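Local coordinates for N-acetyltransferase family protein (Bacillus anthracis, PDB 3LNB), which probably transfers an acetyl group from acetyl-coenzyme A to arylamines, a reaction by which it inactivates the sulfonamide drug sulfamethoxazole, at residues A[31-34]-A[35-38]; A[262-265]-A[266-269]. The protein carries 1 engineered substitution. All blocks are in the same frame, centred on the assembly; numbering follows the deposited sequence.

Contact 1: residues A[31-34]-A[35-38]; sequences MMTN and LQKE. With FMT (formic acid), chain D.
Gln36 turns its side chain back along the chain, at about a right angle to that of Thr33, and the two residues exchange hydrogen bonds. Gln36 OE1 takes the amide hydrogen of Thr33 N at 3.0 Å; the donor lies in the carbonyl plane, on a lone pair, with a C=O...donor angle of 132°. In return Thr33 OG1 accepts from Gln36 N, also at 3.0 Å and nearly straight (166° at the hydrogen). The Thr33 rotamer explains this second bond: chi1 of 66° sets OG1 between its own backbone N and carbonyl carbon, facing the first turn. These reciprocal bonds define a capping box, with Thr33 as the N-cap of helix 34-42. Behind the box, Lys37 N donates to Thr33 O at 3.0 Å and Glu38 N to Asn34 O at 2.9 Å, which starts the regular helical bonding. Thr33 OG1 is also hydrogen-bonded to Asp112 of helix 99-112, so the cap is tied to the neighbouring helix.

The Gln36 amide is held at both ends: while OE1 grips the Thr33 amide, NE2 donates to O1 of a formic acid molecule at 2.9 Å, a ligand probably taken from the crystallisation liquor and bonded also to Ile50 N. Met32 crosses Gln36 at about a right angle, its bent chain bringing SD to 3.7 Å from Gln36 OE1. Lys37, extended beyond CG, runs back past the Met32 carbonyl, with CE 3.3 Å from Met32 O, and crosses the Met31 side chain near its sulfur. On the helix itself, Asn34 OD1 packs 3.5 Å from Glu38 CG, the amide and carboxylate planes being close to parallel, whereas Leu35 is buried against Tyr108, Phe109 and Val87.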
ATOM      1  N   MET A  31      -6.254  25.560  11.646  1.00 33.50           N
ATOM      2  CA  MET A  31      -5.817  24.418  12.504  1.00 33.20           C
ATOM      3  C   MET A  31      -5.178  23.318  11.661  1.00 30.74           C
ATOM      4  O   MET A  31      -4.010  23.404  11.270  1.00 30.02           O
ATOM      5  CB  MET A  31      -7.021  23.846  13.271  1.00 35.64           C
ATOM      6  CG  MET A  31      -8.164  23.297  12.403  1.00 38.19           C
ATOM      7  SD  MET A  31      -9.125  24.582  11.571  1.00 43.07           S
ATOM      8  CE  MET A  31     -10.635  24.639  12.641  1.00 40.33           C
ATOM      9  N   MET A  32      -5.961  22.282  11.399  1.00 28.68           N
ATOM     10  CA  MET A  32      -5.547  21.153  10.592  1.00 26.77           C
ATOM     11  C   MET A  32      -5.580  21.620   9.146  1.00 25.29           C
ATOM     12  O   MET A  32      -6.298  22.562   8.813  1.00 24.52           O
ATOM     13  CB  MET A  32      -6.548  20.010  10.767  1.00 28.17           C
ATOM     14  CG  MET A  32      -6.729  19.546  12.200  1.00 28.86           C
ATOM     15  SD  MET A  32      -5.386  18.497  12.743  1.00 30.67           S
ATOM     16  CE  MET A  32      -6.254  17.415  13.922  1.00 30.20           C
ATOM     17  N   THR A  33      -4.801  20.968   8.288  1.00 23.80           N
ATOM     18  CA  THR A  33      -4.781  21.306   6.868  1.00 21.32           C
ATOM     19  C   THR A  33      -6.003  20.664   6.199  1.00 20.69           C
ATOM     20  O   THR A  33      -6.698  19.848   6.805  1.00 18.55           O
ATOM     21  CB  THR A  33      -3.532  20.741   6.183  1.00 19.93           C
ATOM     22  OG1 THR A  33      -3.606  19.313   6.202  1.00 18.85           O
ATOM     23  CG2 THR A  33      -2.262  21.185   6.908  1.00 18.83           C
ATOM     24  N   ASN A  34      -6.259  21.033   4.946  1.00 20.45           N
ATOM     25  CA  ASN A  34      -7.380  20.460   4.219  1.00 21.19           C
ATOM     26  C   ASN A  34      -7.168  18.958   4.093  1.00 19.71           C
ATOM     27  O   ASN A  34      -8.092  18.169   4.310  1.00 19.04           O
ATOM     28  CB  ASN A  34      -7.494  21.078   2.821  1.00 23.44           C
ATOM     29  CG  ASN A  34      -8.658  20.512   2.033  1.00 27.14           C
ATOM     30  OD1 ASN A  34      -8.597  19.387   1.518  1.00 31.67           O
ATOM     31  ND2 ASN A  34      -9.739  21.279   1.949  1.00 27.78           N
ATOM     32  N   LEU A  35      -5.944  18.567   3.748  1.00 19.86           N
ATOM     33  CA  LEU A  35      -5.605  17.157   3.600  1.00 19.97           C
ATOM     34  C   LEU A  35      -5.889  16.402   4.901  1.00 19.84           C
ATOM     35  O   LEU A  35      -6.500  15.336   4.877  1.00 20.19           O
ATOM     36  CB  LEU A  35      -4.127  16.997   3.217  1.00 18.94           C
ATOM     37  CG  LEU A  35      -3.626  15.590   2.843  1.00 20.84           C
ATOM     38  CD1 LEU A  35      -2.220  15.690   2.272  1.00 21.78           C
ATOM     39  CD2 LEU A  35      -3.624  14.675   4.053  1.00 22.16           C
ATOM     40  N   GLN A  36      -5.436  16.944   6.028  1.00 18.69           N
ATOM     41  CA  GLN A  36      -5.663  16.299   7.316  1.00 18.83           C
ATOM     42  C   GLN A  36      -7.152  16.116   7.584  1.00 19.43           C
ATOM     43  O   GLN A  36      -7.591  15.048   8.008  1.00 18.60           O
ATOM     44  CB  GLN A  36      -5.043  17.120   8.452  1.00 20.05           C
ATOM     45  CG  GLN A  36      -3.525  17.003   8.569  1.00 18.76           C
ATOM     46  CD  GLN A  36      -2.975  17.760   9.770  1.00 18.44           C
ATOM     47  OE1 GLN A  36      -3.154  18.968   9.890  1.00 18.28           O
ATOM     48  NE2 GLN A  36      -2.302  17.043  10.666  1.00 18.01           N
ATOM     49  N   LYS A  37      -7.924  17.169   7.338  1.00 19.16           N
ATOM     50  CA  LYS A  37      -9.363  17.126   7.548  1.00 19.08           C
ATOM     51  C   LYS A  37     -10.000  16.047   6.683  1.00 18.64           C
ATOM     52  O   LYS A  37     -10.791  15.250   7.172  1.00 16.98           O
ATOM     53  CB  LYS A  37      -9.989  18.484   7.220  1.00 20.65           C
ATOM     54  CG  LYS A  37      -9.476  19.633   8.083  1.00 22.99           C
ATOM     55  CD  LYS A  37     -10.140  20.944   7.672  1.00 26.03           C
ATOM     56  CE  LYS A  37      -9.532  22.134   8.395  1.00 27.63           C
ATOM     57  NZ  LYS A  37     -10.137  23.408   7.905  1.00 29.25           N
ATOM     58  N   GLU A  38      -9.649  16.025   5.398  1.00 18.59           N
ATOM     59  CA  GLU A  38     -10.206  15.030   4.485  1.00 19.41           C
ATOM     60  C   GLU A  38      -9.719  13.634   4.835  1.00 17.74           C
ATOM     61  O   GLU A  38     -10.456  12.652   4.702  1.00 17.23           O
ATOM     62  CB  GLU A  38      -9.818  15.336   3.037  1.00 19.50           C
ATOM     63  CG  GLU A  38     -10.426  16.604   2.447  1.00 22.77           C
ATOM     64  CD  GLU A  38     -11.949  16.572   2.408  1.00 26.09           C
ATOM     65  OE1 GLU A  38     -12.528  15.521   2.067  1.00 24.29           O
ATOM     66  OE2 GLU A  38     -12.568  17.612   2.707  1.00 30.11           O
TER
HETATM   67  C   FMT D1003      -0.901  16.723  14.141  1.00 27.03           C
HETATM   68  O1  FMT D1003      -1.793  17.227  13.487  1.00 27.75           O
HETATM   69  O2  FMT D1003      -1.017  15.459  14.584  1.00 23.61           O

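Contact 2: residues A[262-265]-A[266-269]; sequences SLTN and KNYT. With COA (coenzyme A), chain B.
Ser262 pairs with Thr269 through two backbone bonds, Ser262 N to Thr269 O at 2.8 Å and Thr269 N to Ser262 O at 2.7 Å, the hydrogen-bonded pair of an antiparallel hairpin. Ser262 OG donates to coenzyme A O5A, a pyrophosphate oxygen. Leu263 forms the next, non-hydrogen-bonded pair with Tyr268, its backbone bonding instead to Thr252; the side chains meet CD1 to CD1 at 3.7 Å, on the sheet face turned to helix 283-294, where Tyr268 OH bonds Ser293. Thr264 N then donates to Asn267 O at 2.8 Å. With chi1 at 65°, Thr264 OG1 sits over the turn and accepts from Asn267 N at 2.8 Å, nearly straight at 163°, and weakly from Lys266 N. Coenzyme A O8A, on the 3'-phosphate, lies 2.8 Å from Thr264 OG1, although the destination of the hydroxyl proton is not settled. Asn265 leads into the turn, beyond which Asn267 ND2 donates to the same O8A at 3.0 Å, almost linear at 175°. One hairpin thus addresses both phosphate regions; neutral Asn267 ND2, perhaps joined by the Thr264 hydroxyl, probably stabilises part of the 3'-phosphate's negative charge, while Lys278, also bonded to the cofactor, adds positive charge to the pocket.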
ATOM      1  N   SER A 262     -10.237  -9.866  -2.940  1.00 14.41           N
ATOM      2  CA  SER A 262      -9.628  -9.449  -4.191  1.00 14.67           C
ATOM      3  C   SER A 262     -10.578  -9.660  -5.368  1.00 14.97           C
ATOM      4  O   SER A 262     -11.266 -10.683  -5.473  1.00 15.60           O
ATOM      5  CB  SER A 262      -8.326 -10.218  -4.421  1.00 15.98           C
ATOM      6  OG  SER A 262      -7.355  -9.851  -3.457  1.00 16.01           O
ATOM      7  N   LEU A 263     -10.604  -8.680  -6.256  1.00 14.04           N
ATOM      8  CA  LEU A 263     -11.478  -8.732  -7.413  1.00 15.04           C
ATOM      9  C   LEU A 263     -10.754  -8.394  -8.711  1.00 14.13           C
ATOM     10  O   LEU A 263     -10.095  -7.365  -8.807  1.00 12.41           O
ATOM     11  CB  LEU A 263     -12.635  -7.752  -7.221  1.00 13.47           C
ATOM     12  CG  LEU A 263     -13.610  -7.607  -8.391  1.00 15.35           C
ATOM     13  CD1 LEU A 263     -14.496  -8.851  -8.469  1.00 13.81           C
ATOM     14  CD2 LEU A 263     -14.459  -6.352  -8.201  1.00 13.45           C
ATOM     15  N   THR A 264     -10.872  -9.280  -9.694  1.00 12.98           N
ATOM     16  CA  THR A 264     -10.278  -9.060 -11.003  1.00 15.00           C
ATOM     17  C   THR A 264     -11.448  -9.000 -11.982  1.00 15.20           C
ATOM     18  O   THR A 264     -12.603  -9.096 -11.572  1.00 14.32           O
ATOM     19  CB  THR A 264      -9.335 -10.210 -11.412  1.00 13.92           C
ATOM     20  OG1 THR A 264     -10.081 -11.422 -11.572  1.00 14.02           O
ATOM     21  CG2 THR A 264      -8.270 -10.413 -10.358  1.00 14.64           C
ATOM     22  N   ASN A 265     -11.164  -8.839 -13.270  1.00 17.49           N
ATOM     23  CA  ASN A 265     -12.238  -8.800 -14.258  1.00 18.48           C
ATOM     24  C   ASN A 265     -12.879 -10.179 -14.375  1.00 20.18           C
ATOM     25  O   ASN A 265     -14.065 -10.295 -14.683  1.00 19.62           O
ATOM     26  CB  ASN A 265     -11.701  -8.391 -15.633  1.00 20.09           C
ATOM     27  CG  ASN A 265     -11.249  -6.946 -15.679  1.00 22.64           C
ATOM     28  OD1 ASN A 265     -11.981  -6.047 -15.262  1.00 22.00           O
ATOM     29  ND2 ASN A 265     -10.042  -6.713 -16.198  1.00 23.30           N
ATOM     30  N   LYS A 266     -12.090 -11.212 -14.093  1.00 18.37           N
ATOM     31  CA  LYS A 266     -12.536 -12.601 -14.207  1.00 18.68           C
ATOM     32  C   LYS A 266     -12.996 -13.304 -12.925  1.00 18.43           C
ATOM     33  O   LYS A 266     -13.916 -14.122 -12.958  1.00 18.87           O
ATOM     34  CB  LYS A 266     -11.412 -13.443 -14.819  1.00 18.95           C
ATOM     35  CG  LYS A 266     -10.756 -12.838 -16.051  1.00 22.14           C
ATOM     36  CD  LYS A 266     -11.734 -12.697 -17.197  1.00 23.95           C
ATOM     37  CE  LYS A 266     -11.024 -12.197 -18.450  1.00 28.00           C
ATOM     38  NZ  LYS A 266     -11.983 -12.000 -19.581  1.00 30.74           N
ATOM     39  N   ASN A 267     -12.360 -13.000 -11.800  1.00 17.07           N
ATOM     40  CA  ASN A 267     -12.705 -13.678 -10.553  1.00 17.46           C
ATOM     41  C   ASN A 267     -12.762 -12.824  -9.304  1.00 16.59           C
ATOM     42  O   ASN A 267     -12.091 -11.797  -9.201  1.00 15.86           O
ATOM     43  CB  ASN A 267     -11.697 -14.792 -10.285  1.00 16.22           C
ATOM     44  CG  ASN A 267     -11.655 -15.812 -11.386  1.00 16.95           C
ATOM     45  OD1 ASN A 267     -12.538 -16.669 -11.487  1.00 15.62           O
ATOM     46  ND2 ASN A 267     -10.630 -15.726 -12.235  1.00 16.05           N
ATOM     47  N   TYR A 268     -13.560 -13.293  -8.347  1.00 16.15           N
ATOM     48  CA  TYR A 268     -13.701 -12.649  -7.047  1.00 14.73           C
ATOM     49  C   TYR A 268     -13.126 -13.649  -6.045  1.00 13.68           C
ATOM     50  O   TYR A 268     -13.636 -14.764  -5.909  1.00 12.82           O
ATOM     51  CB  TYR A 268     -15.170 -12.377  -6.727  1.00 15.15           C
ATOM     52  CG  TYR A 268     -15.378 -11.646  -5.416  1.00 17.33           C
ATOM     53  CD1 TYR A 268     -14.651 -10.489  -5.119  1.00 17.66           C
ATOM     54  CD2 TYR A 268     -16.336 -12.078  -4.497  1.00 18.40           C
ATOM     55  CE1 TYR A 268     -14.878  -9.778  -3.939  1.00 19.78           C
ATOM     56  CE2 TYR A 268     -16.571 -11.371  -3.316  1.00 18.79           C
ATOM     57  CZ  TYR A 268     -15.840 -10.222  -3.047  1.00 19.67           C
ATOM     58  OH  TYR A 268     -16.079  -9.501  -1.899  1.00 21.36           O
ATOM     59  N   THR A 269     -12.054 -13.255  -5.363  1.00 11.96           N
ATOM     60  CA  THR A 269     -11.397 -14.130  -4.400  1.00 11.90           C
ATOM     61  C   THR A 269     -11.568 -13.629  -2.974  1.00 12.80           C
ATOM     62  O   THR A 269     -11.187 -12.499  -2.637  1.00 13.25           O
ATOM     63  CB  THR A 269      -9.890 -14.273  -4.719  1.00 10.87           C
ATOM     64  OG1 THR A 269      -9.736 -14.764  -6.056  1.00 13.18           O
ATOM     65  CG2 THR A 269      -9.220 -15.256  -3.758  1.00 12.27           C
TER
HETATM   66  N1A COA B1001      -1.510  -7.145 -10.451  1.00 29.98           N
HETATM   67  C2A COA B1001      -2.649  -7.538 -10.991  1.00 28.48           C
HETATM   68  N3A COA B1001      -3.250  -8.653 -10.612  1.00 26.76           N
HETATM   69  C4A COA B1001      -2.713  -9.422  -9.656  1.00 24.86           C
HETATM   70  C5A COA B1001      -1.515  -9.044  -9.068  1.00 25.43           C
HETATM   71  C6A COA B1001      -0.913  -7.865  -9.490  1.00 27.48           C
HETATM   72  N6A COA B1001       0.227  -7.452  -8.942  1.00 26.28           N
HETATM   73  N7A COA B1001      -1.212  -9.960  -8.153  1.00 23.76           N
HETATM   74  C8A COA B1001      -2.178 -10.875  -8.160  1.00 23.07           C
HETATM   75  N9A COA B1001      -3.098 -10.551  -9.069  1.00 24.23           N
HETATM   76  C1B COA B1001      -4.377 -11.264  -9.295  1.00 23.78           C
HETATM   77  C2B COA B1001      -4.196 -12.733  -9.675  1.00 24.24           C
HETATM   78  O2B COA B1001      -3.891 -12.844 -11.068  1.00 23.28           O
HETATM   79  C3B COA B1001      -5.598 -13.267  -9.388  1.00 22.60           C
HETATM   80  O3B COA B1001      -6.431 -13.151 -10.545  1.00 20.24           O
HETATM   81  P3B COA B1001      -7.569 -14.261 -10.798  1.00 18.72           P
HETATM   82  O7A COA B1001      -8.336 -14.571  -9.571  1.00 18.05           O
HETATM   83  O8A COA B1001      -8.500 -13.696 -11.983  1.00 18.10           O
HETATM   84  O9A COA B1001      -6.790 -15.544 -11.379  1.00 17.44           O
HETATM   85  C4B COA B1001      -6.107 -12.353  -8.270  1.00 22.65           C
HETATM   86  O4B COA B1001      -5.081 -11.370  -8.049  1.00 24.59           O
HETATM   87  C5B COA B1001      -6.323 -13.128  -6.971  1.00 20.99           C
HETATM   88  O5B COA B1001      -5.085 -13.684  -6.525  1.00 21.68           O
HETATM   89  P1A COA B1001      -5.079 -14.725  -5.300  1.00 18.63           P
HETATM   90  O1A COA B1001      -3.532 -14.964  -4.926  1.00 21.67           O
HETATM   91  O2A COA B1001      -5.774 -15.983  -5.650  1.00 16.76           O
HETATM   92  O3A COA B1001      -5.791 -13.969  -4.070  1.00 20.32           O
HETATM   93  P2A COA B1001      -5.063 -12.887  -3.127  1.00 18.69           P
HETATM   94  O4A COA B1001      -4.454 -13.726  -1.897  1.00 18.19           O
HETATM   95  O5A COA B1001      -6.032 -11.864  -2.672  1.00 20.05           O
HETATM   96  O6A COA B1001      -3.808 -12.273  -3.927  1.00 18.69           O
HETATM   97  CBP COA B1001      -3.162  -9.900  -3.985  1.00 16.17           C
HETATM   98  CCP COA B1001      -3.912 -11.051  -4.664  1.00 16.90           C
HETATM   99  CDP COA B1001      -3.875  -9.520  -2.685  1.00 15.04           C
HETATM  100  CEP COA B1001      -3.142  -8.694  -4.927  1.00 14.64           C
HETATM  101  CAP COA B1001      -1.723 -10.328  -3.690  1.00 15.13           C
HETATM  102  OAP COA B1001      -1.089 -10.733  -4.905  1.00 17.17           O
HETATM  103  C9P COA B1001      -0.913  -9.183  -3.077  1.00 17.32           C
HETATM  104  O9P COA B1001      -1.107  -8.814  -1.920  1.00 17.15           O
HETATM  105  N8P COA B1001      -0.003  -8.653  -3.892  1.00 15.70           N
HETATM  106  C7P COA B1001       0.895  -7.559  -3.494  1.00 17.18           C
HETATM  107  C6P COA B1001       1.021  -6.537  -4.628  1.00 17.76           C
HETATM  108  C5P COA B1001       2.234  -5.626  -4.417  1.00 17.25           C
HETATM  109  O5P COA B1001       3.373  -6.051  -4.600  1.00 16.67           O
HETATM  110  N4P COA B1001       1.966  -4.375  -4.053  1.00 15.86           N
HETATM  111  C3P COA B1001       3.037  -3.397  -3.811  1.00 16.63           C
HETATM  112  C2P COA B1001       3.572  -2.830  -5.128  1.00 15.93           C
HETATM  113  S1P COA B1001       2.395  -1.735  -6.003  1.00 20.15           S

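How the contacts relate
The two contacts come in series along the single chain, contact 1 at the N-terminal end of the model and contact 2 late in the sequence. Their centres are 35 Å apart and their nearest atoms about 23 Å, so they are not in contact. They share no secondary-structure element: contact 1 starts helix 34-42, packed on helices 83-92 and 99-112, whereas contact 2 is the hairpin of strands 259-263 and 267-272 within the five-stranded antiparallel sheet. Only contact 2 belongs to the coenzyme A pocket. Helix 99-112, which contact 1 adjoins, begins at Cys99, a residue of a possible Cys-His-Asp triad of the kind known in arylamine N-acetyltransferases.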